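Aminopentol aminotransferase (Sphingopyxis macrogoltabida, PDB 6HBS) catalyses the pyridoxal phosphate-dependent deamination of aminopentol, a product of fumonisin B1 breakdown, to its 2-keto derivative, with pyruvate as the preferred amino acceptor. Local coordinates at residues D9-A14 with E26-L31; P33-F38 with A360-C365; A45-A50 with Y55-C60. One frame throughout, in Å; residues are numbered along the deposited sequence.

Reading from the N terminus, contact 1 closes a short loop by joining helix 5-17 to the irregular chain at 26-31. Contact 2 follows it in series and is far longer in sequence: 33-38 meets 360-365 on helix 356-367, with 321 residues between the two segments. Contact 3, the hairpin of strands 46-49 and 54-57, falls entirely within that long span. The three sites adjoin in space, contacts 1 and 3 each having their centre about 12 Å from that of contact 2. Gln37 reaches back to Glu26 and Thr28, Phe38 pairs through its backbone with Ala50, and Leu10 packs on Ala50. Together they tie the N-terminal helix, the first sheet and a C-terminal helix, and each touches the second subunit.

Contact 1: residues D9-A14 with E26-L31; sequences DLRERA and ESTRLL
The guanidinium of Arg11 is met at its edge by Thr28 OG1, which lies 1° out of the group's plane. The hydroxyl oxygen sits nearer one terminal nitrogen than the other: NH2 of Arg11 donates to Thr28 OG1 at 3.2 Å with an angle of 164° at the hydrogen, while Arg11 NH1 stands 3.5 Å from the same oxygen. The 11.0 Å between the CA atoms of Arg11 and Thr28 is bridged by an arginine chain extended from CG to NE, and Thr28 helps by setting OG1 between its own backbone N and carbonyl carbon (chi1 62°). A second flat group, that of Arg13, takes Asp9 OD2 at its edge in a salt bridge within the helix, NH1 to OD2 3.3 Å.

Local bonds shape the loop: Arg29 N donates to Ser27 OG at 3.1 Å, an ST turn, and a type I turn runs from Thr28 to Leu31. The single bond and 68 Å² of buried surface make this a light surface contact. Arg11 NH2 also makes a weak hydrogen bond to Phe35 O. Helix 5-17 thus touches both the second subunit, where Arg13 reaches Glu100, and the chain leading to strand 39-43, through Arg11.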
ATOM      1  N   ASP A   9      10.824  -0.561 -27.869  1.00 25.60           N
ATOM      2  CA  ASP A   9      11.273  -1.895 -27.400  1.00 27.59           C
ATOM      3  C   ASP A   9      10.528  -2.230 -26.093  1.00 26.48           C
ATOM      4  O   ASP A   9       9.997  -3.350 -25.936  1.00 25.94           O
ATOM      5  CB  ASP A   9      12.790  -1.951 -27.170  1.00 28.12           C
ATOM      6  CG  ASP A   9      13.326  -3.276 -26.625  1.00 32.48           C
ATOM      7  OD1 ASP A   9      13.111  -4.307 -27.285  1.00 32.55           O
ATOM      8  OD2 ASP A   9      13.886  -3.272 -25.490  1.00 31.33           O
ATOM      9  N   LEU A  10      10.523  -1.253 -25.173  1.00 23.40           N
ATOM     10  CA  LEU A  10       9.970  -1.398 -23.841  1.00 24.17           C
ATOM     11  C   LEU A  10       8.454  -1.602 -23.934  1.00 23.65           C
ATOM     12  O   LEU A  10       7.927  -2.448 -23.249  1.00 25.50           O
ATOM     13  CB  LEU A  10      10.331  -0.171 -23.002  1.00 24.25           C
ATOM     14  CG  LEU A  10      11.743  -0.180 -22.421  1.00 25.30           C
ATOM     15  CD1 LEU A  10      12.105   1.183 -21.858  1.00 23.81           C
ATOM     16  CD2 LEU A  10      11.881  -1.252 -21.340  1.00 27.17           C
ATOM     17  N   ARG A  11       7.786  -0.917 -24.866  1.00 23.94           N
ATOM     18  CA  ARG A  11       6.334  -1.071 -25.027  1.00 27.35           C
ATOM     19  C   ARG A  11       5.990  -2.448 -25.625  1.00 26.68           C
ATOM     20  O   ARG A  11       4.992  -3.064 -25.206  1.00 25.57           O
ATOM     21  CB  ARG A  11       5.748   0.054 -25.879  1.00 29.04           C
ATOM     22  CG  ARG A  11       5.583   1.385 -25.159  1.00 32.47           C
ATOM     23  CD  ARG A  11       4.905   2.313 -26.157  1.00 38.30           C
ATOM     24  NE  ARG A  11       4.706   3.666 -25.656  1.00 44.85           N
ATOM     25  CZ  ARG A  11       3.719   4.022 -24.837  1.00 45.61           C
ATOM     26  NH1 ARG A  11       2.844   3.116 -24.429  1.00 38.40           N
ATOM     27  NH2 ARG A  11       3.634   5.276 -24.419  1.00 40.90           N
ATOM     28  N   GLU A  12       6.800  -2.940 -26.574  1.00 26.11           N
ATOM     29  CA  GLU A  12       6.595  -4.285 -27.175  1.00 26.16           C
ATOM     30  C   GLU A  12       6.712  -5.355 -26.078  1.00 23.91           C
ATOM     31  O   GLU A  12       5.941  -6.318 -26.063  1.00 24.88           O
ATOM     32  CB  GLU A  12       7.617  -4.604 -28.284  1.00 29.80           C
ATOM     33  CG  GLU A  12       7.421  -5.959 -29.024  1.00 34.92           C
ATOM     34  CD  GLU A  12       8.037  -7.303 -28.549  1.00 42.75           C
ATOM     35  OE1 GLU A  12       8.902  -7.354 -27.596  1.00 42.96           O
ATOM     36  OE2 GLU A  12       7.639  -8.369 -29.135  1.00 41.33           O
ATOM     37  N   ARG A  13       7.750  -5.237 -25.248  1.00 22.69           N
ATOM     38  CA  ARG A  13       8.044  -6.198 -24.197  1.00 22.95           C
ATOM     39  C   ARG A  13       6.955  -6.107 -23.108  1.00 23.21           C
ATOM     40  O   ARG A  13       6.465  -7.152 -22.639  1.00 22.10           O
ATOM     41  CB  ARG A  13       9.442  -5.977 -23.612  1.00 23.45           C
ATOM     42  CG  ARG A  13      10.584  -6.366 -24.542  1.00 24.20           C
ATOM     43  CD  ARG A  13      11.889  -5.768 -24.089  1.00 24.35           C
ATOM     44  NE  ARG A  13      12.232  -6.126 -22.716  1.00 24.38           N
ATOM     45  CZ  ARG A  13      13.042  -5.419 -21.942  1.00 27.23           C
ATOM     46  NH1 ARG A  13      13.612  -4.317 -22.410  1.00 26.70           N
ATOM     47  NH2 ARG A  13      13.306  -5.825 -20.711  1.00 25.96           N
ATOM     48  N   ALA A  14       6.595  -4.871 -22.705  1.00 21.64           N
ATOM     49  CA  ALA A  14       5.631  -4.623 -21.653  1.00 22.39           C
ATOM     50  C   ALA A  14       4.292  -5.291 -21.984  1.00 23.26           C
ATOM     51  O   ALA A  14       3.712  -5.916 -21.111  1.00 21.71           O
ATOM     52  CB  ALA A  14       5.478  -3.134 -21.359  1.00 21.45           C
ATOM     53  N   GLU A  26      -1.068   6.077 -14.212  1.00 26.17           N
ATOM     54  CA  GLU A  26       0.135   6.482 -14.919  1.00 26.01           C
ATOM     55  C   GLU A  26       0.223   5.838 -16.304  1.00 25.07           C
ATOM     56  O   GLU A  26       1.189   6.051 -17.000  1.00 25.77           O
ATOM     57  CB  GLU A  26       1.389   6.165 -14.097  1.00 25.19           C
ATOM     58  CG  GLU A  26       1.482   7.010 -12.841  1.00 27.61           C
ATOM     59  CD  GLU A  26       2.797   6.952 -12.079  1.00 29.77           C
ATOM     60  OE1 GLU A  26       3.729   6.246 -12.531  1.00 30.86           O
ATOM     61  OE2 GLU A  26       2.885   7.599 -11.028  1.00 35.08           O
ATOM     62  N   SER A  27      -0.781   5.056 -16.690  1.00 25.24           N
ATOM     63  CA  SER A  27      -0.855   4.535 -18.033  1.00 25.44           C
ATOM     64  C   SER A  27      -1.103   5.696 -19.005  1.00 22.99           C
ATOM     65  O   SER A  27      -1.853   6.629 -18.712  1.00 24.62           O
ATOM     66  CB  SER A  27      -1.918   3.443 -18.165  1.00 24.97           C
ATOM     67  OG  SER A  27      -2.252   3.228 -19.527  1.00 24.45           O
ATOM     68  N   THR A  28      -0.446   5.624 -20.163  1.00 24.58           N
ATOM     69  CA  THR A  28      -0.590   6.605 -21.236  1.00 26.46           C
ATOM     70  C   THR A  28      -1.697   6.211 -22.233  1.00 28.75           C
ATOM     71  O   THR A  28      -1.787   6.807 -23.283  1.00 28.48           O
ATOM     72  CB  THR A  28       0.753   6.793 -21.958  1.00 28.83           C
ATOM     73  OG1 THR A  28       1.116   5.547 -22.531  1.00 28.25           O
ATOM     74  CG2 THR A  28       1.851   7.244 -21.026  1.00 29.67           C
ATOM     75  N   ARG A  29      -2.545   5.228 -21.887  1.00 27.35           N
ATOM     76  CA  ARG A  29      -3.580   4.705 -22.773  1.00 32.18           C
ATOM     77  C   ARG A  29      -4.480   5.825 -23.342  1.00 29.93           C
ATOM     78  O   ARG A  29      -4.919   5.724 -24.482  1.00 31.76           O
ATOM     79  CB  ARG A  29      -4.434   3.695 -21.998  1.00 37.52           C
ATOM     80  CG  ARG A  29      -5.586   3.110 -22.797  1.00 42.04           C
ATOM     81  CD  ARG A  29      -6.053   1.776 -22.249  1.00 50.34           C
ATOM     82  NE  ARG A  29      -6.445   0.912 -23.357  1.00 59.72           N
ATOM     83  CZ  ARG A  29      -7.647   0.897 -23.932  1.00 60.90           C
ATOM     84  NH1 ARG A  29      -7.805   0.275 -25.090  1.00 60.24           N
ATOM     85  NH2 ARG A  29      -8.681   1.485 -23.351  1.00 59.25           N
ATOM     86  N   LEU A  30      -4.801   6.844 -22.535  1.00 28.59           N
ATOM     87  CA  LEU A  30      -5.738   7.915 -22.916  1.00 31.65           C
ATOM     88  C   LEU A  30      -5.008   9.205 -23.316  1.00 32.33           C
ATOM     89  O   LEU A  30      -5.679  10.222 -23.456  1.00 28.67           O
ATOM     90  CB  LEU A  30      -6.676   8.206 -21.739  1.00 35.82           C
ATOM     91  CG  LEU A  30      -7.589   7.056 -21.313  1.00 41.79           C
ATOM     92  CD1 LEU A  30      -8.445   7.468 -20.115  1.00 44.04           C
ATOM     93  CD2 LEU A  30      -8.462   6.604 -22.473  1.00 42.31           C
ATOM     94  N   LEU A  31      -3.674   9.157 -23.497  1.00 30.20           N
ATOM     95  CA  LEU A  31      -2.871  10.338 -23.889  1.00 29.04           C
ATOM     96  C   LEU A  31      -2.481  10.245 -25.351  1.00 27.16           C
ATOM     97  O   LEU A  31      -2.517   9.172 -25.932  1.00 26.77           O
ATOM     98  CB  LEU A  31      -1.620  10.434 -23.015  1.00 25.43           C
ATOM     99  CG  LEU A  31      -1.868  10.897 -21.584  1.00 25.29           C
ATOM    100  CD1 LEU A  31      -0.623  10.719 -20.731  1.00 25.75           C
ATOM    101  CD2 LEU A  31      -2.343  12.344 -21.553  1.00 25.12           C
TER

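Contact 2: residues P33-F38 with A360-C365; sequences PEFPQF and AWAAAC
The chain leading into strand 39-43 packs here against helix 356-367, an apolar contact between an N-terminal loop and a C-terminal helix. Phe35 carries it. Its ring meets the helix with its leading edge: CZ of Phe35 is 3.9 Å from Ala362 CB, which lies near the ring plane, so the methyl abuts the rim. The adjoining ring atom CE1 of Phe35 comes obliquely to Ala363 CA at 4.1 Å, close to the helix backbone itself. Phe35 CG lies anti to the carbonyl carbon (chi1 -83°), a setting that carries the ring end closer to the helix than its CB direction alone would suggest.

Glu34 adds a flank: its chain bends at chi2 (97°), and OE1 of Glu34 comes to 3.9 Å from Ala363 CB, a van der Waals contact of a carboxylate oxygen with a methyl group. With alanines at 362 and 363, the loop and helix backbones come within 6.3 Å, measured from Glu34 CA to Ala363 CA. Leu366 of the same helix also touches Glu34 and Phe35, and Tyr371 meets the Phe35 ring edge-to-face. This packing is consistent with the small domain of fold type I aminotransferases, which is built from N- and C-terminal parts of the chain.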
ATOM      1  N   PRO A  33      -0.096   9.622 -28.541  1.00 35.26           N
ATOM      2  CA  PRO A  33       0.887   8.539 -28.625  1.00 37.36           C
ATOM      3  C   PRO A  33       2.331   8.993 -28.390  1.00 34.31           C
ATOM      4  O   PRO A  33       3.181   8.174 -28.078  1.00 34.07           O
ATOM      5  CB  PRO A  33       0.673   7.991 -30.052  1.00 39.56           C
ATOM      6  CG  PRO A  33       0.128   9.173 -30.823  1.00 36.02           C
ATOM      7  CD  PRO A  33      -0.774   9.866 -29.823  1.00 38.17           C
ATOM      8  N   GLU A  34       2.577  10.304 -28.495  1.00 33.18           N
ATOM      9  CA  GLU A  34       3.894  10.892 -28.277  1.00 33.17           C
ATOM     10  C   GLU A  34       4.325  10.797 -26.808  1.00 29.12           C
ATOM     11  O   GLU A  34       5.505  10.933 -26.511  1.00 26.48           O
ATOM     12  CB  GLU A  34       3.890  12.364 -28.697  1.00 37.69           C
ATOM     13  CG  GLU A  34       3.690  12.556 -30.194  1.00 41.93           C
ATOM     14  CD  GLU A  34       2.280  12.852 -30.662  1.00 42.24           C
ATOM     15  OE1 GLU A  34       1.315  12.463 -29.974  1.00 41.67           O
ATOM     16  OE2 GLU A  34       2.157  13.470 -31.727  1.00 48.11           O
ATOM     17  N   PHE A  35       3.369  10.661 -25.887  1.00 26.51           N
ATOM     18  CA  PHE A  35       3.679  10.621 -24.456  1.00 23.79           C
ATOM     19  C   PHE A  35       4.465   9.346 -24.163  1.00 24.74           C
ATOM     20  O   PHE A  35       4.017   8.252 -24.500  1.00 24.79           O
ATOM     21  CB  PHE A  35       2.417  10.749 -23.601  1.00 23.02           C
ATOM     22  CG  PHE A  35       1.983  12.178 -23.396  1.00 22.29           C
ATOM     23  CD1 PHE A  35       1.237  12.839 -24.363  1.00 24.11           C
ATOM     24  CD2 PHE A  35       2.376  12.880 -22.271  1.00 23.70           C
ATOM     25  CE1 PHE A  35       0.867  14.169 -24.185  1.00 24.72           C
ATOM     26  CE2 PHE A  35       2.026  14.212 -22.096  1.00 24.82           C
ATOM     27  CZ  PHE A  35       1.267  14.855 -23.059  1.00 25.71           C
ATOM     28  N   PRO A  36       5.675   9.455 -23.574  1.00 22.14           N
ATOM     29  CA  PRO A  36       6.419   8.278 -23.116  1.00 23.31           C
ATOM     30  C   PRO A  36       5.760   7.598 -21.898  1.00 22.02           C
ATOM     31  O   PRO A  36       5.259   8.274 -20.994  1.00 22.26           O
ATOM     32  CB  PRO A  36       7.782   8.860 -22.725  1.00 23.25           C
ATOM     33  CG  PRO A  36       7.477  10.276 -22.314  1.00 24.69           C
ATOM     34  CD  PRO A  36       6.362  10.710 -23.244  1.00 24.48           C
ATOM     35  N   GLN A  37       5.765   6.263 -21.914  1.00 22.69           N
ATOM     36  CA  GLN A  37       5.249   5.429 -20.805  1.00 21.84           C
ATOM     37  C   GLN A  37       6.333   5.176 -19.743  1.00 21.59           C
ATOM     38  O   GLN A  37       6.052   5.282 -18.544  1.00 21.39           O
ATOM     39  CB  GLN A  37       4.720   4.098 -21.333  1.00 22.21           C
ATOM     40  CG  GLN A  37       4.129   3.230 -20.218  1.00 22.56           C
ATOM     41  CD  GLN A  37       2.930   3.832 -19.534  1.00 21.73           C
ATOM     42  OE1 GLN A  37       1.787   3.536 -19.909  1.00 24.55           O
ATOM     43  NE2 GLN A  37       3.161   4.660 -18.521  1.00 22.59           N
ATOM     44  N   PHE A  38       7.567   4.869 -20.179  1.00 19.22           N
ATOM     45  CA  PHE A  38       8.647   4.406 -19.341  1.00 19.15           C
ATOM     46  C   PHE A  38       9.774   5.438 -19.247  1.00 18.62           C
ATOM     47  O   PHE A  38      10.190   5.961 -20.259  1.00 20.80           O
ATOM     48  CB  PHE A  38       9.171   3.083 -19.897  1.00 19.99           C
ATOM     49  CG  PHE A  38       8.165   1.977 -19.780  1.00 19.54           C
ATOM     50  CD1 PHE A  38       7.867   1.451 -18.532  1.00 19.82           C
ATOM     51  CD2 PHE A  38       7.463   1.537 -20.886  1.00 19.86           C
ATOM     52  CE1 PHE A  38       6.927   0.449 -18.402  1.00 19.99           C
ATOM     53  CE2 PHE A  38       6.509   0.545 -20.759  1.00 21.06           C
ATOM     54  CZ  PHE A  38       6.253  -0.006 -19.515  1.00 21.87           C
ATOM     55  N   ALA A 360      -3.557  18.139 -28.534  1.00 25.08           N
ATOM     56  CA  ALA A 360      -2.555  18.511 -29.540  1.00 25.86           C
ATOM     57  C   ALA A 360      -1.513  19.459 -28.914  1.00 24.61           C
ATOM     58  O   ALA A 360      -0.304  19.321 -29.148  1.00 25.21           O
ATOM     59  CB  ALA A 360      -3.246  19.124 -30.745  1.00 29.22           C
ATOM     60  N   TRP A 361      -1.975  20.383 -28.074  1.00 21.73           N
ATOM     61  CA  TRP A 361      -1.127  21.369 -27.419  1.00 22.23           C
ATOM     62  C   TRP A 361      -0.180  20.675 -26.433  1.00 23.75           C
ATOM     63  O   TRP A 361       0.981  20.970 -26.412  1.00 20.77           O
ATOM     64  CB  TRP A 361      -1.995  22.405 -26.699  1.00 23.01           C
ATOM     65  CG  TRP A 361      -1.223  23.488 -26.024  1.00 23.84           C
ATOM     66  CD1 TRP A 361      -0.601  24.553 -26.625  1.00 25.79           C
ATOM     67  CD2 TRP A 361      -0.995  23.624 -24.611  1.00 24.09           C
ATOM     68  NE1 TRP A 361       0.010  25.331 -25.677  1.00 26.97           N
ATOM     69  CE2 TRP A 361      -0.206  24.781 -24.432  1.00 24.95           C
ATOM     70  CE3 TRP A 361      -1.347  22.864 -23.487  1.00 25.43           C
ATOM     71  CZ2 TRP A 361       0.191  25.216 -23.166  1.00 23.69           C
ATOM     72  CZ3 TRP A 361      -0.977  23.300 -22.239  1.00 23.54           C
ATOM     73  CH2 TRP A 361      -0.182  24.443 -22.089  1.00 26.26           C
ATOM     74  N   ALA A 362      -0.722  19.750 -25.627  1.00 21.34           N
ATOM     75  CA  ALA A 362       0.080  19.028 -24.649  1.00 23.29           C
ATOM     76  C   ALA A 362       1.164  18.234 -25.383  1.00 22.43           C
ATOM     77  O   ALA A 362       2.304  18.220 -24.963  1.00 22.73           O
ATOM     78  CB  ALA A 362      -0.809  18.135 -23.775  1.00 22.67           C
ATOM     79  N   ALA A 363       0.807  17.603 -26.510  1.00 24.08           N
ATOM     80  CA  ALA A 363       1.775  16.771 -27.221  1.00 26.77           C
ATOM     81  C   ALA A 363       2.883  17.655 -27.800  1.00 27.17           C
ATOM     82  O   ALA A 363       4.038  17.255 -27.817  1.00 24.47           O
ATOM     83  CB  ALA A 363       1.120  15.961 -28.313  1.00 26.40           C
ATOM     84  N   ALA A 364       2.501  18.838 -28.304  1.00 27.43           N
ATOM     85  CA  ALA A 364       3.452  19.782 -28.913  1.00 28.45           C
ATOM     86  C   ALA A 364       4.414  20.290 -27.833  1.00 26.77           C
ATOM     87  O   ALA A 364       5.571  20.515 -28.093  1.00 26.89           O
ATOM     88  CB  ALA A 364       2.709  20.914 -29.588  1.00 28.83           C
ATOM     89  N   CYS A 365       3.932  20.417 -26.593  1.00 24.75           N
ATOM     90  CA  CYS A 365       4.811  20.816 -25.485  1.00 25.74           C
ATOM     91  C   CYS A 365       5.910  19.767 -25.210  1.00 25.25           C
ATOM     92  O   CYS A 365       7.009  20.146 -24.785  1.00 24.02           O
ATOM     93  CB  CYS A 365       4.042  21.060 -24.201  1.00 25.67           C
ATOM     94  SG  CYS A 365       3.022  22.552 -24.182  1.00 24.92           S
TER

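Contact 3: residues A45-A50 with Y55-C60; sequences ARIWDA and YIDYMC
Strands 46-49 and 54-57 form an antiparallel beta hairpin, and its register follows from two bridges. Ile47 and Tyr55 are a hydrogen-bonded pair: Ile47 N donates to Tyr55 O at 3.0 Å, and Tyr55 N to Ile47 O at 2.8 Å. Arg46 and Ile56 make the neighbouring non-hydrogen-bonded pair, and Asp57 N closes the ladder on Ala45 O at 2.8 Å. The short strand axes run at 133°, well away from strict antiparallel.

One face carries Ile47 and Tyr55, with Ile47 CG1 4.1 Å from Tyr55 CB. Tyr55 reaches across to Asp49 on the partner strand, where its OH donates to Asp49 OD2 over 2.6 Å. The oxygen is met on its anti side, with the donor tilted out of the carboxylate plane, and carboxylate and ring planes stand 69° apart. Asp49 CG lies between its backbone N and carbonyl carbon (chi1 65°), holding the carboxylate at the ring's edge; OD1 meanwhile accepts from Gln53 N in the connecting turn. A phenylalanine in place of Tyr55 would probably leave the buried Asp49 OD2 without its hydroxyl partner across the hairpin.

On the face bearing Arg46 and Ile56, the two side chains run alongside each other. Ile56 CG1 lies over the guanidinium face, 3.6 Å from Arg46 NH2, while Arg46 NH1 forms a salt bridge with Asp388. Beyond the bridges, Asp57 OD1 accepts from Met59 N at 3.0 Å, an Asx turn that bends the chain out of the strand, and OD2 binds Tyr69 OH. Strands 39-43, 46-49 and 54-57 form an antiparallel meander, whose last two strands are this hairpin; 370-371, parallel to 54-57, completes a mixed four-stranded sheet with the hairpin as its central pair.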
ATOM      1  N   ALA A  45      13.181  19.160 -10.928  1.00 19.47           N
ATOM      2  CA  ALA A  45      11.870  19.273 -11.546  1.00 19.88           C
ATOM      3  C   ALA A  45      11.859  18.598 -12.919  1.00 19.47           C
ATOM      4  O   ALA A  45      10.984  18.868 -13.716  1.00 19.95           O
ATOM      5  CB  ALA A  45      11.470  20.729 -11.664  1.00 21.11           C
ATOM      6  N   ARG A  46      12.811  17.697 -13.174  1.00 17.55           N
ATOM      7  CA  ARG A  46      12.936  17.076 -14.454  1.00 19.70           C
ATOM      8  C   ARG A  46      12.823  15.549 -14.357  1.00 18.26           C
ATOM      9  O   ARG A  46      13.308  14.941 -13.418  1.00 20.48           O
ATOM     10  CB  ARG A  46      14.290  17.442 -15.087  1.00 22.20           C
ATOM     11  CG  ARG A  46      14.314  18.831 -15.708  1.00 26.11           C
ATOM     12  CD  ARG A  46      15.677  19.221 -16.282  1.00 27.19           C
ATOM     13  NE  ARG A  46      15.601  20.464 -17.060  1.00 28.25           N
ATOM     14  CZ  ARG A  46      15.322  21.660 -16.537  1.00 30.16           C
ATOM     15  NH1 ARG A  46      15.174  21.799 -15.230  1.00 24.94           N
ATOM     16  NH2 ARG A  46      15.148  22.702 -17.335  1.00 31.78           N
ATOM     17  N   ILE A  47      12.298  14.957 -15.423  1.00 18.81           N
ATOM     18  CA  ILE A  47      12.328  13.519 -15.679  1.00 19.15           C
ATOM     19  C   ILE A  47      12.960  13.308 -17.048  1.00 19.99           C
ATOM     20  O   ILE A  47      12.860  14.186 -17.906  1.00 19.65           O
ATOM     21  CB  ILE A  47      10.919  12.898 -15.645  1.00 20.39           C
ATOM     22  CG1 ILE A  47       9.998  13.519 -16.701  1.00 19.73           C
ATOM     23  CG2 ILE A  47      10.347  12.992 -14.257  1.00 21.41           C
ATOM     24  CD1 ILE A  47       8.511  13.173 -16.536  1.00 23.34           C
ATOM     25  N   TRP A  48      13.549  12.125 -17.249  1.00 19.89           N
ATOM     26  CA  TRP A  48      14.090  11.679 -18.526  1.00 19.16           C
ATOM     27  C   TRP A  48      13.420  10.360 -18.907  1.00 20.44           C
ATOM     28  O   TRP A  48      13.352   9.444 -18.063  1.00 19.34           O
ATOM     29  CB  TRP A  48      15.602  11.470 -18.427  1.00 19.27           C
ATOM     30  CG  TRP A  48      16.445  12.710 -18.344  1.00 20.89           C
ATOM     31  CD1 TRP A  48      17.182  13.228 -19.366  1.00 21.26           C
ATOM     32  CD2 TRP A  48      16.708  13.544 -17.202  1.00 18.58           C
ATOM     33  NE1 TRP A  48      17.861  14.332 -18.954  1.00 20.53           N
ATOM     34  CE2 TRP A  48      17.592  14.558 -17.634  1.00 20.68           C
ATOM     35  CE3 TRP A  48      16.271  13.573 -15.882  1.00 19.50           C
ATOM     36  CZ2 TRP A  48      18.021  15.583 -16.804  1.00 20.29           C
ATOM     37  CZ3 TRP A  48      16.703  14.578 -15.046  1.00 20.03           C
ATOM     38  CH2 TRP A  48      17.580  15.572 -15.501  1.00 21.45           C
ATOM     39  N   ASP A  49      12.940  10.270 -20.144  1.00 19.97           N
ATOM     40  CA  ASP A  49      12.300   9.075 -20.646  1.00 21.02           C
ATOM     41  C   ASP A  49      13.380   8.033 -20.954  1.00 22.06           C
ATOM     42  O   ASP A  49      14.600   8.310 -20.757  1.00 20.86           O
ATOM     43  CB  ASP A  49      11.384   9.392 -21.828  1.00 22.89           C
ATOM     44  CG  ASP A  49      12.055   9.914 -23.093  1.00 24.60           C
ATOM     45  OD1 ASP A  49      13.293   9.710 -23.275  1.00 24.96           O
ATOM     46  OD2 ASP A  49      11.321  10.502 -23.885  1.00 23.63           O
ATOM     47  N   ALA A  50      12.945   6.833 -21.387  1.00 20.34           N
ATOM     48  CA  ALA A  50      13.871   5.704 -21.646  1.00 20.47           C
ATOM     49  C   ALA A  50      14.931   6.093 -22.699  1.00 23.03           C
ATOM     50  O   ALA A  50      15.992   5.510 -22.709  1.00 23.46           O
ATOM     51  CB  ALA A  50      13.106   4.500 -22.114  1.00 19.83           C
ATOM     52  N   TYR A  55      12.347  16.293 -19.684  1.00 20.38           N
ATOM     53  CA  TYR A  55      11.133  17.081 -19.614  1.00 19.24           C
ATOM     54  C   TYR A  55      11.090  17.793 -18.275  1.00 19.28           C
ATOM     55  O   TYR A  55      11.294  17.165 -17.208  1.00 18.83           O
ATOM     56  CB  TYR A  55       9.848  16.246 -19.743  1.00 19.92           C
ATOM     57  CG  TYR A  55       9.816  15.304 -20.914  1.00 19.48           C
ATOM     58  CD1 TYR A  55      10.339  14.028 -20.797  1.00 20.43           C
ATOM     59  CD2 TYR A  55       9.321  15.695 -22.147  1.00 20.22           C
ATOM     60  CE1 TYR A  55      10.340  13.161 -21.869  1.00 20.98           C
ATOM     61  CE2 TYR A  55       9.350  14.844 -23.242  1.00 20.57           C
ATOM     62  CZ  TYR A  55       9.823  13.560 -23.089  1.00 20.46           C
ATOM     63  OH  TYR A  55       9.832  12.665 -24.116  1.00 22.82           O
ATOM     64  N   ILE A  56      10.760  19.087 -18.319  1.00 17.89           N
ATOM     65  CA  ILE A  56      10.357  19.772 -17.120  1.00 17.61           C
ATOM     66  C   ILE A  56       8.984  19.200 -16.737  1.00 17.87           C
ATOM     67  O   ILE A  56       8.043  19.234 -17.539  1.00 19.29           O
ATOM     68  CB  ILE A  56      10.329  21.298 -17.314  1.00 17.70           C
ATOM     69  CG1 ILE A  56      11.690  21.833 -17.775  1.00 20.81           C
ATOM     70  CG2 ILE A  56       9.891  21.958 -16.025  1.00 17.34           C
ATOM     71  CD1 ILE A  56      11.647  23.277 -18.269  1.00 22.94           C
ATOM     72  N   ASP A  57       8.885  18.682 -15.506  1.00 17.61           N
ATOM     73  CA  ASP A  57       7.792  17.787 -15.138  1.00 17.49           C
ATOM     74  C   ASP A  57       6.698  18.536 -14.357  1.00 17.05           C
ATOM     75  O   ASP A  57       6.886  18.827 -13.201  1.00 18.40           O
ATOM     76  CB  ASP A  57       8.362  16.607 -14.354  1.00 17.75           C
ATOM     77  CG  ASP A  57       7.311  15.701 -13.735  1.00 17.39           C
ATOM     78  OD1 ASP A  57       6.231  15.554 -14.339  1.00 17.45           O
ATOM     79  OD2 ASP A  57       7.563  15.238 -12.606  1.00 19.91           O
ATOM     80  N   TYR A  58       5.538  18.794 -14.982  1.00 16.77           N
ATOM     81  CA  TYR A  58       4.432  19.464 -14.285  1.00 17.58           C
ATOM     82  C   TYR A  58       3.444  18.442 -13.705  1.00 18.09           C
ATOM     83  O   TYR A  58       2.412  18.836 -13.189  1.00 18.42           O
ATOM     84  CB  TYR A  58       3.769  20.540 -15.169  1.00 18.17           C
ATOM     85  CG  TYR A  58       4.688  21.716 -15.353  1.00 17.73           C
ATOM     86  CD1 TYR A  58       4.806  22.671 -14.361  1.00 20.16           C
ATOM     87  CD2 TYR A  58       5.546  21.791 -16.427  1.00 19.54           C
ATOM     88  CE1 TYR A  58       5.701  23.730 -14.476  1.00 21.38           C
ATOM     89  CE2 TYR A  58       6.470  22.822 -16.548  1.00 21.83           C
ATOM     90  CZ  TYR A  58       6.519  23.819 -15.587  1.00 21.60           C
ATOM     91  OH  TYR A  58       7.418  24.842 -15.663  1.00 21.02           O
ATOM     92  N   MET A  59       3.787  17.150 -13.718  1.00 18.40           N
ATOM     93  CA  MET A  59       2.989  16.162 -12.958  1.00 18.93           C
ATOM     94  C   MET A  59       3.551  15.954 -11.551  1.00 17.95           C
ATOM     95  O   MET A  59       2.835  15.521 -10.661  1.00 17.81           O
ATOM     96  CB  MET A  59       2.944  14.803 -13.647  1.00 18.57           C
ATOM     97  CG  MET A  59       2.314  14.801 -14.987  1.00 20.98           C
ATOM     98  SD  MET A  59       0.934  15.930 -15.135  1.00 26.30           S
ATOM     99  CE  MET A  59      -0.289  15.282 -14.018  1.00 23.19           C
ATOM    100  N   CYS A  60       4.824  16.274 -11.341  1.00 16.83           N
ATOM    101  CA  CYS A  60       5.505  15.978 -10.048  1.00 17.32           C
ATOM    102  C   CYS A  60       5.144  14.542  -9.602  1.00 17.21           C
ATOM    103  O   CYS A  60       4.763  14.287  -8.461  1.00 16.47           O
ATOM    104  CB  CYS A  60       5.116  16.932  -8.936  1.00 17.69           C
ATOM    105  SG  CYS A  60       5.573  18.659  -9.220  1.00 18.65           S
TER